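Local atomic coordinates of probable manganase-dependent inorganic pyrophosphatase (Clostridium perfringens, PDB entry 3L2B), a protein that probably hydrolyses pyrophosphate as a family II enzyme, its CBS and DRTGG regulatory region binding AMP as inhibitor and diadenosine tetraphosphate as activator. Residues I82-N94 with I157-P171. Residues are numbered along the deposited sequence; the frame is centred on the assembly and turned at random.
Sequences ILDTLSAEAQNIN and IELAKKNNITVITTP
A classic beta bulge marks the antiparallel pairing of 89-92 with 166-169 in the DRTGG domain: Q91 and N92 both face V167. V167 O takes a bond from Q91 N (2.9 Å, N-H...O 167°) and a weak one from N92 N, while V167 N returns to N92 O. Before the bulge, E89 and T169 form a regular hydrogen-bonded pair. Bent at chi2 (74°), the Q91 side chain folds back over the strands; T169 OG1 donates to Q91 OE1 at 2.7 Å, from above the carbonyl plane of that amide, and Q91 NE2 bonds weakly to E89 O. Q91 CB itself rests against I157 CD1 (3.6 Å) of helix 154-163. N92, with CG anti to the backbone N (chi1 -172°), reaches the turn after that helix: N92 ND2 gives I165 O a 3.0 Å bond lying near its own amide plane, and OD1 rests on K161 CG. Next along, N94 N meets T166 OG1 at 3.0 Å. On the other face I168 spreads its branches, I168 CG2 to L83 CD2 (3.7 Å) and CD1 to I82 CG2 (3.9 Å). At the end of helix 79-85, where S87 closes a Schellman motif, T170 OG1 donates in the carbonyl plane to L86 O (2.6 Å). Strand 89-92 edges the sheet within this chain; 166-169 lies between it and strand 143-146, to which it runs parallel, with helix 79-85 packed on the I168 face and helix 154-163 beside the bulge, meeting Q91 and N92.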
loop_
_atom_site.group_PDB
_atom_site.type_symbol
_atom_site.label_atom_id
_atom_site.label_comp_id
_atom_site.label_asym_id
_atom_site.label_seq_id
_atom_site.Cartn_x
_atom_site.Cartn_y
_atom_site.Cartn_z
ATOM N N ILE A 82 16.118 0.125 1.290
ATOM C CA ILE A 82 15.639 -1.041 2.007
ATOM C C ILE A 82 16.062 -0.933 3.465
ATOM O O ILE A 82 15.249 -1.154 4.377
ATOM C CB ILE A 82 16.156 -2.365 1.407
ATOM C CG1 ILE A 82 15.557 -2.606 0.026
ATOM C CG2 ILE A 82 15.773 -3.531 2.289
ATOM C CD1 ILE A 82 16.303 -3.671 -0.822
ATOM N N LEU A 83 17.324 -0.562 3.697
ATOM C CA LEU A 83 17.810 -0.413 5.082
ATOM C C LEU A 83 16.954 0.593 5.842
ATOM O O LEU A 83 16.553 0.333 6.970
ATOM C CB LEU A 83 19.278 0.020 5.162
ATOM C CG LEU A 83 20.326 -1.064 4.901
ATOM C CD1 LEU A 83 21.745 -0.426 4.833
ATOM C CD2 LEU A 83 20.260 -2.168 5.949
ATOM N N ASP A 84 16.661 1.728 5.219
ATOM C CA ASP A 84 15.887 2.793 5.879
ATOM C C ASP A 84 14.470 2.331 6.182
ATOM O O ASP A 84 13.966 2.530 7.270
ATOM C CB ASP A 84 15.781 4.039 4.997
ATOM C CG ASP A 84 14.926 5.148 5.648
ATOM O OD1 ASP A 84 15.438 5.825 6.560
ATOM O OD2 ASP A 84 13.739 5.342 5.273
ATOM N N THR A 85 13.842 1.712 5.186
ATOM C CA THR A 85 12.440 1.337 5.253
ATOM C C THR A 85 12.203 0.268 6.320
ATOM O O THR A 85 11.201 0.272 6.997
ATOM C CB THR A 85 11.937 0.793 3.889
ATOM O OG1 THR A 85 12.150 1.790 2.882
ATOM C CG2 THR A 85 10.450 0.437 3.960
ATOM N N LEU A 86 13.141 -0.650 6.457
ATOM C CA LEU A 86 13.008 -1.752 7.415
ATOM C C LEU A 86 13.731 -1.435 8.721
ATOM O O LEU A 86 13.836 -2.274 9.611
ATOM C CB LEU A 86 13.541 -3.046 6.805
ATOM C CG LEU A 86 12.784 -3.533 5.564
ATOM C CD1 LEU A 86 13.411 -4.830 5.024
ATOM C CD2 LEU A 86 11.309 -3.742 5.895
ATOM N N SER A 87 14.219 -0.205 8.824
ATOM C CA SER A 87 15.096 0.212 9.940
ATOM C C SER A 87 16.119 -0.877 10.221
ATOM O O SER A 87 16.300 -1.328 11.345
ATOM C CB SER A 87 14.287 0.530 11.201
ATOM O OG SER A 87 13.323 1.548 10.948
ATOM N N ALA A 88 16.780 -1.303 9.152
ATOM C CA ALA A 88 17.684 -2.444 9.232
ATOM C C ALA A 88 19.138 -2.009 9.295
ATOM O O ALA A 88 19.504 -0.931 8.887
ATOM C CB ALA A 88 17.468 -3.341 8.048
ATOM N N GLU A 89 19.962 -2.896 9.806
ATOM C CA GLU A 89 21.401 -2.694 9.768
ATOM C C GLU A 89 21.992 -3.819 8.957
ATOM O O GLU A 89 21.543 -4.961 9.041
ATOM C CB GLU A 89 22.001 -2.676 11.196
ATOM C CG GLU A 89 21.579 -1.462 12.060
ATOM C CD GLU A 89 22.451 -0.205 11.863
ATOM O OE1 GLU A 89 23.697 -0.297 12.022
ATOM O OE2 GLU A 89 21.889 0.889 11.584
ATOM N N ALA A 90 23.002 -3.474 8.178
ATOM C CA ALA A 90 23.723 -4.435 7.364
ATOM C C ALA A 90 24.829 -5.059 8.181
ATOM O O ALA A 90 25.482 -4.390 8.976
ATOM C CB ALA A 90 24.280 -3.757 6.127
ATOM N N GLN A 91 24.999 -6.363 7.992
ATOM C CA GLN A 91 26.090 -7.126 8.607
ATOM C C GLN A 91 27.158 -7.497 7.591
ATOM O O GLN A 91 28.324 -7.678 7.917
ATOM C CB GLN A 91 25.562 -8.412 9.247
ATOM C CG GLN A 91 24.881 -8.179 10.559
ATOM C CD GLN A 91 23.547 -7.558 10.383
ATOM O OE1 GLN A 91 22.654 -8.167 9.804
ATOM N NE2 GLN A 91 23.396 -6.330 10.852
ATOM N N ASN A 92 26.718 -7.670 6.358
ATOM C CA ASN A 92 27.622 -7.767 5.228
ATOM C C ASN A 92 26.981 -7.161 4.006
ATOM O O ASN A 92 25.757 -7.200 3.845
ATOM C CB ASN A 92 27.975 -9.218 4.933
ATOM C CG ASN A 92 29.055 -9.342 3.889
ATOM O OD1 ASN A 92 30.095 -8.715 4.009
ATOM N ND2 ASN A 92 28.832 -10.171 2.880
ATOM N N ILE A 93 27.833 -6.607 3.156
ATOM C CA ILE A 93 27.410 -6.014 1.901
ATOM C C ILE A 93 28.255 -6.480 0.723
ATOM O O ILE A 93 29.489 -6.377 0.742
ATOM C CB ILE A 93 27.503 -4.488 1.941
ATOM C CG1 ILE A 93 26.693 -3.927 3.117
ATOM C CG2 ILE A 93 27.008 -3.897 0.605
ATOM C CD1 ILE A 93 26.882 -2.420 3.308
ATOM N N ASN A 94 27.576 -6.981 -0.297
ATOM C CA ASN A 94 28.197 -7.207 -1.596
ATOM C C ASN A 94 28.320 -5.883 -2.308
ATOM O O ASN A 94 27.366 -5.398 -2.875
ATOM C CB ASN A 94 27.365 -8.177 -2.449
ATOM C CG ASN A 94 28.041 -8.522 -3.768
ATOM O OD1 ASN A 94 28.855 -7.749 -4.267
ATOM N ND2 ASN A 94 27.724 -9.689 -4.320
ATOM N N ILE A 157 27.789 -14.495 9.335
ATOM C CA ILE A 157 28.365 -13.301 8.711
ATOM C C ILE A 157 29.599 -13.629 7.882
ATOM O O ILE A 157 29.779 -13.076 6.803
ATOM C CB ILE A 157 28.731 -12.212 9.741
ATOM C CG1 ILE A 157 27.454 -11.582 10.297
ATOM C CG2 ILE A 157 29.614 -11.136 9.114
ATOM C CD1 ILE A 157 27.714 -10.454 11.288
ATOM N N GLU A 158 30.424 -14.548 8.370
ATOM C CA GLU A 158 31.668 -14.939 7.661
ATOM C C GLU A 158 31.345 -15.834 6.460
ATOM O O GLU A 158 32.047 -15.805 5.444
ATOM C CB GLU A 158 32.686 -15.620 8.614
ATOM C CG GLU A 158 33.994 -16.137 7.955
ATOM C CD GLU A 158 35.006 -15.036 7.590
ATOM O OE1 GLU A 158 34.692 -14.144 6.768
ATOM O OE2 GLU A 158 36.147 -15.080 8.111
ATOM N N LEU A 159 30.272 -16.608 6.570
ATOM C CA LEU A 159 29.810 -17.425 5.442
ATOM C C LEU A 159 29.305 -16.454 4.363
ATOM O O LEU A 159 29.529 -16.628 3.160
ATOM C CB LEU A 159 28.699 -18.387 5.869
ATOM C CG LEU A 159 28.475 -19.645 5.019
ATOM C CD1 LEU A 159 29.649 -20.637 5.182
ATOM C CD2 LEU A 159 27.165 -20.310 5.403
ATOM N N ALA A 160 28.647 -15.399 4.825
ATOM C CA ALA A 160 28.102 -14.390 3.929
ATOM C C ALA A 160 29.244 -13.664 3.250
ATOM O O ALA A 160 29.202 -13.445 2.037
ATOM C CB ALA A 160 27.205 -13.412 4.681
ATOM N N LYS A 161 30.263 -13.317 4.040
ATOM C CA LYS A 161 31.444 -12.559 3.541
ATOM C C LYS A 161 32.117 -13.304 2.405
ATOM O O LYS A 161 32.427 -12.746 1.353
ATOM C CB LYS A 161 32.484 -12.269 4.642
ATOM C CG LYS A 161 32.230 -10.977 5.439
ATOM C CD LYS A 161 33.526 -10.384 6.038
ATOM C CE LYS A 161 34.353 -9.637 4.983
ATOM N NZ LYS A 161 35.413 -8.745 5.560
ATOM N N LYS A 162 32.296 -14.584 2.637
ATOM C CA LYS A 162 33.002 -15.463 1.715
ATOM C C LYS A 162 32.274 -15.545 0.378
ATOM O O LYS A 162 32.891 -15.489 -0.680
ATOM C CB LYS A 162 33.119 -16.870 2.344
ATOM C CG LYS A 162 33.987 -17.849 1.599
ATOM C CD LYS A 162 33.770 -19.276 2.108
ATOM C CE LYS A 162 34.061 -20.311 1.020
ATOM N NZ LYS A 162 33.536 -21.652 1.376
ATOM N N ASN A 163 30.956 -15.686 0.440
ATOM C CA ASN A 163 30.135 -15.912 -0.762
ATOM C C ASN A 163 29.536 -14.632 -1.344
ATOM O O ASN A 163 28.836 -14.649 -2.364
ATOM C CB ASN A 163 29.020 -16.881 -0.431
ATOM C CG ASN A 163 29.537 -18.200 0.017
ATOM O OD1 ASN A 163 30.163 -18.920 -0.763
ATOM N ND2 ASN A 163 29.299 -18.539 1.283
ATOM N N ASN A 164 29.830 -13.522 -0.673
ATOM C CA ASN A 164 29.436 -12.182 -1.119
ATOM C C ASN A 164 27.923 -12.061 -1.172
ATOM O O ASN A 164 27.331 -11.572 -2.135
ATOM C CB ASN A 164 30.064 -11.830 -2.464
ATOM C CG ASN A 164 31.578 -11.688 -2.379
ATOM O OD1 ASN A 164 32.305 -12.234 -3.195
ATOM N ND2 ASN A 164 32.050 -10.944 -1.396
ATOM N N ILE A 165 27.314 -12.518 -0.102
ATOM C CA ILE A 165 25.874 -12.377 0.085
ATOM C C ILE A 165 25.624 -11.223 1.019
ATOM O O ILE A 165 26.153 -11.199 2.139
ATOM C CB ILE A 165 25.236 -13.639 0.693
ATOM C CG1 ILE A 165 25.673 -14.881 -0.084
ATOM C CG2 ILE A 165 23.677 -13.462 0.734
ATOM C CD1 ILE A 165 25.329 -14.845 -1.570
ATOM N N THR A 166 24.856 -10.256 0.543
ATOM C CA THR A 166 24.433 -9.145 1.398
ATOM C C THR A 166 23.455 -9.632 2.462
ATOM O O THR A 166 22.512 -10.387 2.178
ATOM C CB THR A 166 23.769 -8.050 0.602
ATOM O OG1 THR A 166 24.657 -7.627 -0.430
ATOM C CG2 THR A 166 23.402 -6.845 1.508
ATOM N N VAL A 167 23.723 -9.226 3.696
ATOM C CA VAL A 167 22.920 -9.625 4.833
ATOM C C VAL A 167 22.553 -8.414 5.670
ATOM O O VAL A 167 23.395 -7.599 5.979
ATOM C CB VAL A 167 23.684 -10.565 5.732
ATOM C CG1 VAL A 167 22.777 -11.065 6.839
ATOM C CG2 VAL A 167 24.275 -11.699 4.923
ATOM N N ILE A 168 21.284 -8.315 6.035
ATOM C CA ILE A 168 20.833 -7.267 6.908
ATOM C C ILE A 168 19.867 -7.799 7.949
ATOM O O ILE A 168 19.371 -8.921 7.858
ATOM C CB ILE A 168 20.168 -6.134 6.125
ATOM C CG1 ILE A 168 18.810 -6.594 5.554
ATOM C CG2 ILE A 168 21.104 -5.643 5.011
ATOM C CD1 ILE A 168 18.075 -5.513 4.741
ATOM N N THR A 169 19.621 -6.961 8.944
ATOM C CA THR A 169 18.765 -7.313 10.062
ATOM C C THR A 169 17.786 -6.202 10.370
ATOM O O THR A 169 18.167 -5.048 10.548
ATOM C CB THR A 169 19.589 -7.579 11.337
ATOM O OG1 THR A 169 20.385 -8.754 11.146
ATOM C CG2 THR A 169 18.649 -7.800 12.539
ATOM N N THR A 170 16.514 -6.567 10.440
ATOM C CA THR A 170 15.476 -5.610 10.796
ATOM C C THR A 170 14.839 -5.968 12.131
ATOM O O THR A 170 14.823 -7.124 12.509
ATOM C CB THR A 170 14.356 -5.580 9.735
ATOM O OG1 THR A 170 13.295 -4.727 10.199
ATOM C CG2 THR A 170 13.795 -6.977 9.499
ATOM N N PRO A 171 14.255 -4.987 12.834
ATOM C CA PRO A 171 13.575 -5.393 14.081
ATOM C C PRO A 171 12.211 -6.060 13.836
ATOM O O PRO A 171 11.645 -6.713 14.698
ATOM C CB PRO A 171 13.411 -4.067 14.832
ATOM C CG PRO A 171 13.569 -3.009 13.829
ATOM C CD PRO A 171 14.460 -3.530 12.761
#